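Local atomic coordinates of suppressor protein MPT5 (Saccharomyces cerevisiae, PDB entry 5BZ1), a protein that binds recognition elements in the 3'-UTRs of target mRNAs, including that of HO, and so regulates gene expression after transcription. Residues Thr127-Val132 and Ile161-Glu166; Ile173-His178 and Pro207-Asp212. All coordinates share one frame; numbering follows the deposited sequence.

Both contacts lie in the Pumilio homology domain, an all-helical array of PUF repeats, and illustrate how such a scaffold grows by joining each repeat to the next. They come in series along the chain: contact 1 pairs helices 129-137 and 158-165, and contact 2 pairs the end of helix 169-174 and residues after it with the loop before helix 215-223. In each, 28 mostly helical residues separate the two segments. The contact centres are about 17 Å apart. Helices 158-165 and 169-174 are consecutive and connect them directly, Ile164 CG1 meeting Ile173 CD1 at 3.7 Å. Contact 1 stays about 13 Å from the RNA at its nearest atom, whereas contact 2 includes a residue touching a nucleotide.

Contact 1: Thr127-Val132 and Ile161-Glu166; sequences TSIEQV and IDAIVE
Ile129, in the first turn of helix 129-137, reaches across to Ala163, on helix 158-165, and Glu166, just beyond it. From its CB the side chain splits. The methyl CG2, anti to the backbone N, lies against the backbone of the facing helix, 3.7 Å from Ala163 CA, and also meets Glu166 CB. The other branch runs through CG1 to CD1, which approaches the carboxylate end of Glu166, 4.0 Å from its OE1. The Glu166 chain, bent at chi2 (74°), crosses that of Ile129 at about a right angle.

One turn further on, Val132 CG1 packs on the methyl of Ala163, CG1 to CB 3.6 Å. The small alanine goes with a close approach of the backbones, Ile129 CA and Ala163 CA being 5.0 Å apart. No hydrogen bond crosses the interface. Polar order lies behind it, in a capping box at the start of helix 129-137: Gln131 N donates to Ser128 OG (2.9 Å), and Ser128 N returns a bond to Gln131 OE1. Asn169 ND2 binds Ala163 O, and its side chain touches Ile129. Ile129 and Val132 lie in repeat 4, Ala163 and Glu166 in repeat 5; apolar packing across such a boundary is characteristic of the PUF array.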
loop_
_atom_site.group_PDB
_atom_site.type_symbol
_atom_site.label_atom_id
_atom_site.label_comp_id
_atom_site.label_asym_id
_atom_site.label_seq_id
_atom_site.Cartn_x
_atom_site.Cartn_y
_atom_site.Cartn_z
ATOM N N THR A 127 18.643 -7.663 -12.207
ATOM C CA THR A 127 18.362 -7.098 -10.890
ATOM C C THR A 127 17.945 -8.193 -9.907
ATOM O O THR A 127 16.952 -8.888 -10.130
ATOM C CB THR A 127 17.250 -6.032 -10.983
ATOM O OG1 THR A 127 17.646 -5.008 -11.904
ATOM C CG2 THR A 127 16.972 -5.406 -9.623
ATOM N N SER A 128 18.703 -8.346 -8.822
ATOM C CA SER A 128 18.432 -9.403 -7.848
ATOM C C SER A 128 17.168 -9.120 -7.038
ATOM O O SER A 128 16.720 -7.976 -6.947
ATOM C CB SER A 128 19.621 -9.584 -6.900
ATOM O OG SER A 128 19.670 -8.542 -5.943
ATOM N N ILE A 129 16.590 -10.173 -6.462
ATOM C CA ILE A 129 15.440 -10.034 -5.572
ATOM C C ILE A 129 15.773 -9.086 -4.422
ATOM O O ILE A 129 14.980 -8.212 -4.073
ATOM C CB ILE A 129 15.000 -11.400 -5.006
ATOM C CG1 ILE A 129 14.236 -12.195 -6.063
ATOM C CG2 ILE A 129 14.126 -11.224 -3.773
ATOM C CD1 ILE A 129 13.826 -13.586 -5.613
ATOM N N GLU A 130 16.956 -9.274 -3.845
ATOM C CA GLU A 130 17.451 -8.424 -2.771
ATOM C C GLU A 130 17.485 -6.960 -3.216
ATOM O O GLU A 130 17.125 -6.059 -2.456
ATOM C CB GLU A 130 18.852 -8.885 -2.361
ATOM C CG GLU A 130 19.427 -8.192 -1.138
ATOM C CD GLU A 130 20.834 -8.666 -0.805
ATOM O OE1 GLU A 130 21.253 -9.719 -1.332
ATOM O OE2 GLU A 130 21.520 -7.981 -0.018
ATOM N N GLN A 131 17.905 -6.731 -4.457
ATOM C CA GLN A 131 17.945 -5.383 -5.007
ATOM C C GLN A 131 16.543 -4.801 -5.210
ATOM O O GLN A 131 16.332 -3.604 -5.007
ATOM C CB GLN A 131 18.759 -5.354 -6.305
ATOM C CG GLN A 131 20.273 -5.327 -6.074
ATOM C CD GLN A 131 21.064 -5.475 -7.362
ATOM O OE1 GLN A 131 20.597 -6.096 -8.318
ATOM N NE2 GLN A 131 22.262 -4.899 -7.396
ATOM N N VAL A 132 15.585 -5.648 -5.590
ATOM C CA VAL A 132 14.196 -5.201 -5.746
ATOM C C VAL A 132 13.597 -4.762 -4.406
ATOM O O VAL A 132 12.913 -3.737 -4.325
ATOM C CB VAL A 132 13.298 -6.281 -6.388
ATOM C CG1 VAL A 132 11.854 -5.809 -6.442
ATOM C CG2 VAL A 132 13.783 -6.618 -7.794
ATOM N N ILE A 161 6.115 -9.072 -7.174
ATOM C CA ILE A 161 5.493 -10.159 -6.423
ATOM C C ILE A 161 6.560 -11.137 -5.933
ATOM O O ILE A 161 6.575 -11.510 -4.756
ATOM C CB ILE A 161 4.450 -10.934 -7.269
ATOM C CG1 ILE A 161 3.444 -9.977 -7.919
ATOM C CG2 ILE A 161 3.735 -11.983 -6.417
ATOM C CD1 ILE A 161 2.669 -9.130 -6.928
ATOM N N ASP A 162 7.451 -11.541 -6.839
ATOM C CA ASP A 162 8.509 -12.499 -6.519
ATOM C C ASP A 162 9.383 -12.036 -5.352
ATOM O O ASP A 162 9.727 -12.819 -4.468
ATOM C CB ASP A 162 9.392 -12.764 -7.744
ATOM C CG ASP A 162 8.688 -13.580 -8.814
ATOM O OD1 ASP A 162 7.573 -14.079 -8.555
ATOM O OD2 ASP A 162 9.262 -13.727 -9.916
ATOM N N ALA A 163 9.743 -10.757 -5.359
ATOM C CA ALA A 163 10.575 -10.188 -4.303
ATOM C C ALA A 163 9.863 -10.193 -2.951
ATOM O O ALA A 163 10.466 -10.484 -1.918
ATOM C CB ALA A 163 10.985 -8.780 -4.667
ATOM N N ILE A 164 8.578 -9.856 -2.970
ATOM C CA ILE A 164 7.777 -9.756 -1.755
ATOM C C ILE A 164 7.591 -11.099 -1.057
ATOM O O ILE A 164 7.745 -11.194 0.164
ATOM C CB ILE A 164 6.397 -9.140 -2.056
ATOM C CG1 ILE A 164 6.552 -7.676 -2.456
ATOM C CG2 ILE A 164 5.471 -9.246 -0.853
ATOM C CD1 ILE A 164 5.281 -7.046 -2.943
ATOM N N VAL A 165 7.260 -12.133 -1.825
ATOM C CA VAL A 165 6.933 -13.436 -1.240
ATOM C C VAL A 165 8.157 -14.294 -0.924
ATOM O O VAL A 165 8.029 -15.366 -0.329
ATOM C CB VAL A 165 5.962 -14.247 -2.131
ATOM C CG1 VAL A 165 4.739 -13.419 -2.479
ATOM C CG2 VAL A 165 6.666 -14.722 -3.401
ATOM N N GLU A 166 9.337 -13.830 -1.323
ATOM C CA GLU A 166 10.568 -14.571 -1.061
ATOM C C GLU A 166 10.897 -14.577 0.432
ATOM O O GLU A 166 11.113 -13.517 1.031
ATOM C CB GLU A 166 11.736 -13.975 -1.852
ATOM C CG GLU A 166 13.064 -14.698 -1.663
ATOM C CD GLU A 166 13.125 -16.032 -2.391
ATOM O OE1 GLU A 166 12.223 -16.315 -3.207
ATOM O OE2 GLU A 166 14.082 -16.799 -2.148
#

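Contact 2: Ile173-His178 and Pro207-Asp212; sequences ISTHKH and PGLIND. With nucleotides of chain B.
The seam between Pumilio repeats 5 and 6, beside the RNA-binding surface, is made where Ser174 and Thr175 meet Leu209 and Asp212. Thr175 is the first residue to leave helix 169-174, and its side chain crosses that of Asp212 at about a right angle. The Asp212 carboxylate lies against the carbon atoms of Thr175: Asp212 OD2 is 3.3 Å from Thr175 CA, and Thr175 CG2 stands 3.5 Å from Asp212 CG. With chi1 at 67°, Thr175 OG1 lies between the backbone N and the carbonyl carbon and bonds back to Ile171 O, while CG2 is presented to the neighbouring loop.

Leu209 adds the apolar part. Its CD2 packs on Ser174 CB at 3.6 Å and also reaches Thr175 CG2, while Ser174 OG is engaged by Ile170 O. A type I turn from Leu209 to Asp212 brings the acid round to the seam. There Asp212 OD2 accepts from the backbone N of Phe214 and Gly215, capping the approach to helix 215-223. The other oxygen, Asp212 OD1, is hydrogen-bonded to a water, 2.6 Å from its O, and the same water O is 2.9 Å from Thr175 O, so solvent bridges segments that share no direct hydrogen bond.

Beyond the seam, His176 ND1 accepts from His178 N at 3.0 Å, the donor tilted 21° out of the ring plane, a capping bond ahead of helix 179-189. His178 presents one ring face to U6 of chain B, whose O2 lies 3.8 Å above the plane, offset toward the rim. The ring also nears the sugar: His178 NE2 lies 3.6 Å from O4' of U6 of chain B. An aromatic side chain laid against a base is a familiar feature of RNA recognition by PUF repeats.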
loop_
_atom_site.group_PDB
_atom_site.type_symbol
_atom_site.label_atom_id
_atom_site.label_comp_id
_atom_site.label_asym_id
_atom_site.label_seq_id
_atom_site.Cartn_x
_atom_site.Cartn_y
_atom_site.Cartn_z
ATOM N N ILE A 173 9.504 -5.361 4.021
ATOM C CA ILE A 173 8.715 -4.382 3.286
ATOM C C ILE A 173 7.588 -3.745 4.115
ATOM O O ILE A 173 7.467 -2.522 4.160
ATOM C CB ILE A 173 8.146 -5.017 1.998
ATOM C CG1 ILE A 173 9.277 -5.253 0.994
ATOM C CG2 ILE A 173 7.060 -4.141 1.387
ATOM C CD1 ILE A 173 8.962 -6.288 -0.067
ATOM N N SER A 174 6.768 -4.571 4.764
ATOM C CA SER A 174 5.590 -4.081 5.483
ATOM C C SER A 174 5.928 -3.227 6.705
ATOM O O SER A 174 5.136 -2.376 7.109
ATOM C CB SER A 174 4.695 -5.247 5.913
ATOM O OG SER A 174 4.245 -6.002 4.808
ATOM N N THR A 175 7.096 -3.467 7.295
ATOM C CA THR A 175 7.506 -2.748 8.497
ATOM C C THR A 175 8.407 -1.566 8.169
ATOM O O THR A 175 9.023 -0.971 9.061
ATOM C CB THR A 175 8.233 -3.667 9.494
ATOM O OG1 THR A 175 9.485 -4.087 8.938
ATOM C CG2 THR A 175 7.379 -4.891 9.807
ATOM N N HIS A 176 8.486 -1.229 6.885
ATOM C CA HIS A 176 9.271 -0.079 6.455
ATOM C C HIS A 176 8.361 1.098 6.087
ATOM O O HIS A 176 7.293 0.914 5.495
ATOM C CB HIS A 176 10.173 -0.455 5.276
ATOM C CG HIS A 176 11.186 0.585 4.928
ATOM N ND1 HIS A 176 10.876 1.713 4.186
ATOM C CD2 HIS A 176 12.507 0.681 5.204
ATOM C CE1 HIS A 176 11.955 2.446 4.031
ATOM N NE2 HIS A 176 12.968 1.842 4.640
ATOM N N LYS A 177 8.803 2.299 6.449
ATOM C CA LYS A 177 8.074 3.544 6.212
ATOM C C LYS A 177 7.601 3.710 4.762
ATOM O O LYS A 177 6.454 4.092 4.510
ATOM C CB LYS A 177 8.983 4.712 6.588
ATOM C CG LYS A 177 8.335 6.078 6.580
ATOM C CD LYS A 177 9.385 7.162 6.358
ATOM C CE LYS A 177 10.728 6.795 6.987
ATOM N NZ LYS A 177 11.848 7.662 6.511
ATOM N N HIS A 178 8.493 3.432 3.816
ATOM C CA HIS A 178 8.178 3.567 2.400
ATOM C C HIS A 178 7.566 2.287 1.834
ATOM O O HIS A 178 6.600 2.338 1.068
ATOM C CB HIS A 178 9.434 3.943 1.604
ATOM C CG HIS A 178 10.060 5.228 2.035
ATOM N ND1 HIS A 178 11.419 5.468 1.934
ATOM C CD2 HIS A 178 9.525 6.352 2.563
ATOM C CE1 HIS A 178 11.685 6.676 2.385
ATOM N NE2 HIS A 178 10.552 7.238 2.776
ATOM N N PRO A 207 2.626 -12.334 13.403
ATOM C CA PRO A 207 3.103 -11.785 14.679
ATOM C C PRO A 207 4.111 -10.644 14.521
ATOM O O PRO A 207 4.198 -9.798 15.412
ATOM C CB PRO A 207 3.778 -12.987 15.347
ATOM C CG PRO A 207 3.108 -14.176 14.752
ATOM C CD PRO A 207 2.865 -13.788 13.321
ATOM N N GLY A 208 4.854 -10.617 13.419
ATOM C CA GLY A 208 5.829 -9.563 13.199
ATOM C C GLY A 208 5.239 -8.347 12.503
ATOM O O GLY A 208 5.943 -7.370 12.233
ATOM N N LEU A 209 3.941 -8.405 12.220
ATOM C CA LEU A 209 3.269 -7.357 11.462
ATOM C C LEU A 209 2.174 -6.659 12.268
ATOM O O LEU A 209 2.007 -5.442 12.179
ATOM C CB LEU A 209 2.654 -7.940 10.186
ATOM C CG LEU A 209 3.599 -8.535 9.142
ATOM C CD1 LEU A 209 2.819 -9.054 7.944
ATOM C CD2 LEU A 209 4.616 -7.503 8.706
ATOM N N ILE A 210 1.431 -7.437 13.049
ATOM C CA ILE A 210 0.186 -6.953 13.642
ATOM C C ILE A 210 0.339 -5.785 14.624
ATOM O O ILE A 210 -0.525 -4.904 14.681
ATOM C CB ILE A 210 -0.635 -8.099 14.274
ATOM C CG1 ILE A 210 -2.007 -7.579 14.693
ATOM C CG2 ILE A 210 0.106 -8.712 15.461
ATOM C CD1 ILE A 210 -3.076 -8.605 14.665
ATOM N N ASN A 211 1.429 -5.768 15.385
ATOM C CA ASN A 211 1.701 -4.632 16.264
ATOM C C ASN A 211 2.904 -3.807 15.811
ATOM O O ASN A 211 3.514 -3.086 16.604
ATOM C CB ASN A 211 1.883 -5.071 17.722
ATOM C CG ASN A 211 1.832 -3.901 18.691
ATOM O OD1 ASN A 211 0.941 -3.051 18.613
ATOM N ND2 ASN A 211 2.809 -3.834 19.587
ATOM N N ASP A 212 3.258 -3.908 14.536
ATOM C CA ASP A 212 4.318 -3.054 14.016
ATOM C C ASP A 212 3.748 -1.680 13.668
ATOM O O ASP A 212 2.576 -1.565 13.305
ATOM C CB ASP A 212 4.996 -3.682 12.799
ATOM C CG ASP A 212 6.046 -2.772 12.192
ATOM O OD1 ASP A 212 7.185 -2.738 12.713
ATOM O OD2 ASP A 212 5.726 -2.078 11.204
ATOM P P U B 6 5.845 13.531 3.312
ATOM O OP1 U B 6 6.024 14.023 4.705
ATOM O OP2 U B 6 5.211 14.416 2.293
ATOM O "O5'" U B 6 7.260 13.074 2.736
ATOM C "C5'" U B 6 8.204 12.385 3.551
ATOM C "C4'" U B 6 9.318 11.783 2.730
ATOM O "O4'" U B 6 8.969 10.419 2.364
ATOM C "C3'" U B 6 9.640 12.510 1.421
ATOM O "O3'" U B 6 11.045 12.442 1.175
ATOM C "C2'" U B 6 8.903 11.669 0.380
ATOM O "O2'" U B 6 9.426 11.756 -0.930
ATOM C "C1'" U B 6 9.061 10.267 0.959
ATOM N N1 U B 6 8.041 9.306 0.510
ATOM C C2 U B 6 8.453 8.322 -0.374
ATOM O O2 U B 6 9.605 8.248 -0.770
ATOM N N3 U B 6 7.476 7.440 -0.783
ATOM C C4 U B 6 6.149 7.444 -0.394
ATOM O O4 U B 6 5.382 6.586 -0.843
ATOM C C5 U B 6 5.806 8.493 0.526
ATOM C C6 U B 6 6.736 9.370 0.941
HETATM O O HOH W 1 8.855 -0.951 11.948
#